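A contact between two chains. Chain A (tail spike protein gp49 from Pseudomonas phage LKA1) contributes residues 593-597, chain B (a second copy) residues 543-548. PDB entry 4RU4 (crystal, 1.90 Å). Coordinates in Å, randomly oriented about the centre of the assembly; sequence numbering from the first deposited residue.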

ATOM      1  N   LEU A 593      16.296  41.397 -14.901  1.00  8.50           N
ATOM      2  CA  LEU A 593      16.577  40.274 -15.786  1.00  7.92           C
ATOM      3  C   LEU A 593      16.017  39.011 -15.157  1.00 10.11           C
ATOM      4  O   LEU A 593      16.493  38.556 -14.109  1.00  8.87           O
ATOM      5  CB  LEU A 593      18.087  40.121 -16.040  1.00  7.26           C
ATOM      6  CG  LEU A 593      18.744  41.360 -16.638  1.00 11.58           C
ATOM      7  CD1 LEU A 593      20.233  41.124 -16.977  1.00  6.78           C
ATOM      8  CD2 LEU A 593      17.942  41.783 -17.850  1.00 14.67           C
ATOM      9  N   ASN A 594      14.993  38.469 -15.795  1.00  7.70           N
ATOM     10  CA  ASN A 594      14.330  37.265 -15.333  1.00  8.79           C
ATOM     11  C   ASN A 594      15.019  36.093 -16.027  1.00  9.16           C
ATOM     12  O   ASN A 594      14.920  35.935 -17.239  1.00  9.28           O
ATOM     13  CB  ASN A 594      12.846  37.307 -15.731  1.00 10.97           C
ATOM     14  CG  ASN A 594      12.025  38.339 -14.930  1.00 10.57           C
ATOM     15  OD1 ASN A 594      10.974  38.006 -14.363  1.00  7.03           O
ATOM     16  ND2 ASN A 594      12.512  39.600 -14.874  1.00  7.82           N
ATOM     17  N   TRP A 595      15.754  35.298 -15.269  1.00 10.59           N
ATOM     18  CA  TRP A 595      16.500  34.194 -15.849  1.00 10.26           C
ATOM     19  C   TRP A 595      15.949  32.860 -15.359  1.00  9.86           C
ATOM     20  O   TRP A 595      15.417  32.752 -14.253  1.00  8.24           O
ATOM     21  CB  TRP A 595      18.000  34.295 -15.507  1.00  8.53           C
ATOM     22  CG  TRP A 595      18.266  34.008 -14.039  1.00  8.04           C
ATOM     23  CD1 TRP A 595      18.179  34.901 -13.001  1.00 10.81           C
ATOM     24  CD2 TRP A 595      18.629  32.752 -13.460  1.00  7.16           C
ATOM     25  NE1 TRP A 595      18.468  34.280 -11.814  1.00  9.46           N
ATOM     26  CE2 TRP A 595      18.741  32.956 -12.065  1.00  9.02           C
ATOM     27  CE3 TRP A 595      18.871  31.466 -13.988  1.00  7.73           C
ATOM     28  CZ2 TRP A 595      19.104  31.936 -11.190  1.00  8.15           C
ATOM     29  CZ3 TRP A 595      19.208  30.449 -13.124  1.00  7.63           C
ATOM     30  CH2 TRP A 595      19.319  30.686 -11.729  1.00  6.67           C
ATOM     31  N   GLN A 596      16.070  31.841 -16.196  1.00  8.22           N
ATOM     32  CA  GLN A 596      15.903  30.474 -15.742  1.00  5.76           C
ATOM     33  C   GLN A 596      16.751  29.485 -16.548  1.00 11.62           C
ATOM     34  O   GLN A 596      17.205  29.800 -17.649  1.00 10.69           O
ATOM     35  CB  GLN A 596      14.423  30.073 -15.738  1.00  7.73           C
ATOM     36  CG  GLN A 596      13.779  30.039 -17.112  1.00  8.43           C
ATOM     37  CD  GLN A 596      12.263  30.146 -17.011  1.00  9.80           C
ATOM     38  OE1 GLN A 596      11.726  31.216 -16.729  1.00  9.63           O
ATOM     39  NE2 GLN A 596      11.573  29.030 -17.215  1.00 10.37           N
ATOM     40  N   ALA A 597      16.953  28.296 -15.967  1.00 10.44           N
ATOM     41  CA  ALA A 597      17.793  27.232 -16.518  1.00  8.55           C
ATOM     42  C   ALA A 597      17.163  25.881 -16.229  1.00  7.95           C
ATOM     43  O   ALA A 597      16.546  25.685 -15.178  1.00  9.21           O
ATOM     44  CB  ALA A 597      19.206  27.259 -15.895  1.00  8.86           C
TER
ATOM     45  N   ALA B 543       6.153  38.496  -7.166  1.00  7.12           N
ATOM     46  CA  ALA B 543       6.304  38.559  -8.627  1.00 10.61           C
ATOM     47  C   ALA B 543       7.074  37.341  -9.117  1.00 10.63           C
ATOM     48  O   ALA B 543       8.132  37.007  -8.602  1.00 11.51           O
ATOM     49  CB  ALA B 543       7.004  39.811  -9.046  1.00 11.68           C
ATOM     50  N   PRO B 544       6.497  36.627 -10.076  1.00 10.01           N
ATOM     51  CA  PRO B 544       7.161  35.419 -10.550  1.00  7.21           C
ATOM     52  C   PRO B 544       8.264  35.741 -11.560  1.00 10.10           C
ATOM     53  O   PRO B 544       8.400  36.893 -12.011  1.00 10.40           O
ATOM     54  CB  PRO B 544       6.021  34.664 -11.231  1.00  7.14           C
ATOM     55  CG  PRO B 544       5.094  35.787 -11.736  1.00  7.69           C
ATOM     56  CD  PRO B 544       5.132  36.784 -10.618  1.00 10.79           C
ATOM     57  N   THR B 545       9.072  34.733 -11.867  1.00  7.04           N
ATOM     58  CA  THR B 545      10.072  34.833 -12.923  1.00  6.15           C
ATOM     59  C   THR B 545       9.365  34.670 -14.253  1.00  7.99           C
ATOM     60  O   THR B 545       8.752  33.647 -14.499  1.00  7.84           O
ATOM     61  CB  THR B 545      11.139  33.744 -12.719  1.00 11.80           C
ATOM     62  OG1 THR B 545      11.691  33.904 -11.399  1.00 10.54           O
ATOM     63  CG2 THR B 545      12.285  33.841 -13.740  1.00  7.26           C
ATOM     64  N   VAL B 546       9.430  35.706 -15.087  1.00  6.89           N
ATOM     65  CA  VAL B 546       8.648  35.779 -16.327  1.00  8.96           C
ATOM     66  C   VAL B 546       9.533  35.725 -17.581  1.00 10.23           C
ATOM     67  O   VAL B 546      10.564  36.416 -17.646  1.00  9.85           O
ATOM     68  CB  VAL B 546       7.842  37.118 -16.341  1.00 10.03           C
ATOM     69  CG1 VAL B 546       7.112  37.326 -17.679  1.00  9.09           C
ATOM     70  CG2 VAL B 546       6.843  37.135 -15.151  1.00  8.11           C
ATOM     71  N   GLN B 547       9.141  34.918 -18.569  1.00  8.05           N
ATOM     72  CA  GLN B 547       9.759  34.978 -19.905  1.00  6.41           C
ATOM     73  C   GLN B 547       8.757  35.421 -20.951  1.00  7.70           C
ATOM     74  O   GLN B 547       7.573  35.087 -20.872  1.00  6.47           O
ATOM     75  CB  GLN B 547      10.331  33.607 -20.305  1.00  6.74           C
ATOM     76  CG  GLN B 547      11.221  32.985 -19.231  1.00  6.18           C
ATOM     77  CD  GLN B 547      12.513  33.761 -19.029  1.00  6.26           C
ATOM     78  OE1 GLN B 547      12.981  34.466 -19.927  1.00  6.36           O
ATOM     79  NE2 GLN B 547      13.114  33.607 -17.855  1.00  6.45           N
ATOM     80  N   VAL B 548       9.219  36.202 -21.921  1.00  7.45           N
ATOM     81  CA  VAL B 548       8.395  36.548 -23.063  1.00  6.71           C
ATOM     82  C   VAL B 548       9.237  36.424 -24.339  1.00  6.75           C
ATOM     83  O   VAL B 548      10.357  36.930 -24.400  1.00  8.98           O
ATOM     84  CB  VAL B 548       7.834  37.997 -22.962  1.00  7.26           C
ATOM     85  CG1 VAL B 548       6.778  38.235 -24.057  1.00  7.71           C
ATOM     86  CG2 VAL B 548       7.239  38.285 -21.574  1.00  6.83           C
TER
HETATM   87  O   HOH W   1       9.121  31.460 -16.260  1.00 11.85           O

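Two strands from separate copies of the tail spike protein cross at nearly a right angle, 91°, and are joined by hydrogen bonds, each of which involves at least one side-chain amide. The strand axes come no closer than 6.1 Å, and each of the three direct hydrogen bonds uses at least one side-chain amide to span the gap.

On chain A, Asn A594 and Gln A596 both point their CA-to-CB bonds toward chain B, while Leu A593 and Trp A595 point away, the alternation expected of an extended strand. Asn A594, with chi1 in the m well, places OD1 2.9 Å from N of Val B546. The N-H...O angle of 173° makes this a nearly straight bond from the backbone of chain B to a side-chain acceptor. ND2 of the same amide is satisfied by a residue adjoining the stretches, so both ends of the group are used.

Gln B547 answers from the other side. Its CB leaves sideways, but an m, m conformation brings the end of the side chain closer, and NE2 of Gln B547 donates twice: to O of Asn A594 at 3.0 Å and to OE1 of Gln A596 at 3.0 Å. An amide nitrogen suits this place because its two hydrogens can serve two acceptors; OE1 of Gln B547 is bonded elsewhere in the structure. OE1 of Gln A596 also accepts from water 1 at 2.7 Å, and that water donates to O of Thr B545 at 2.8 Å, adding a bridge between the chains.

Thr B545 packs among these polar groups through its methyl, CG2 lying 3.4 Å from O of Trp A595 and 4.0 Å from CB of Asn A594. Together the stretches bury 277 Å², with Asn A594 covered most. One cost remains: O of Val B546 is buried without a partner.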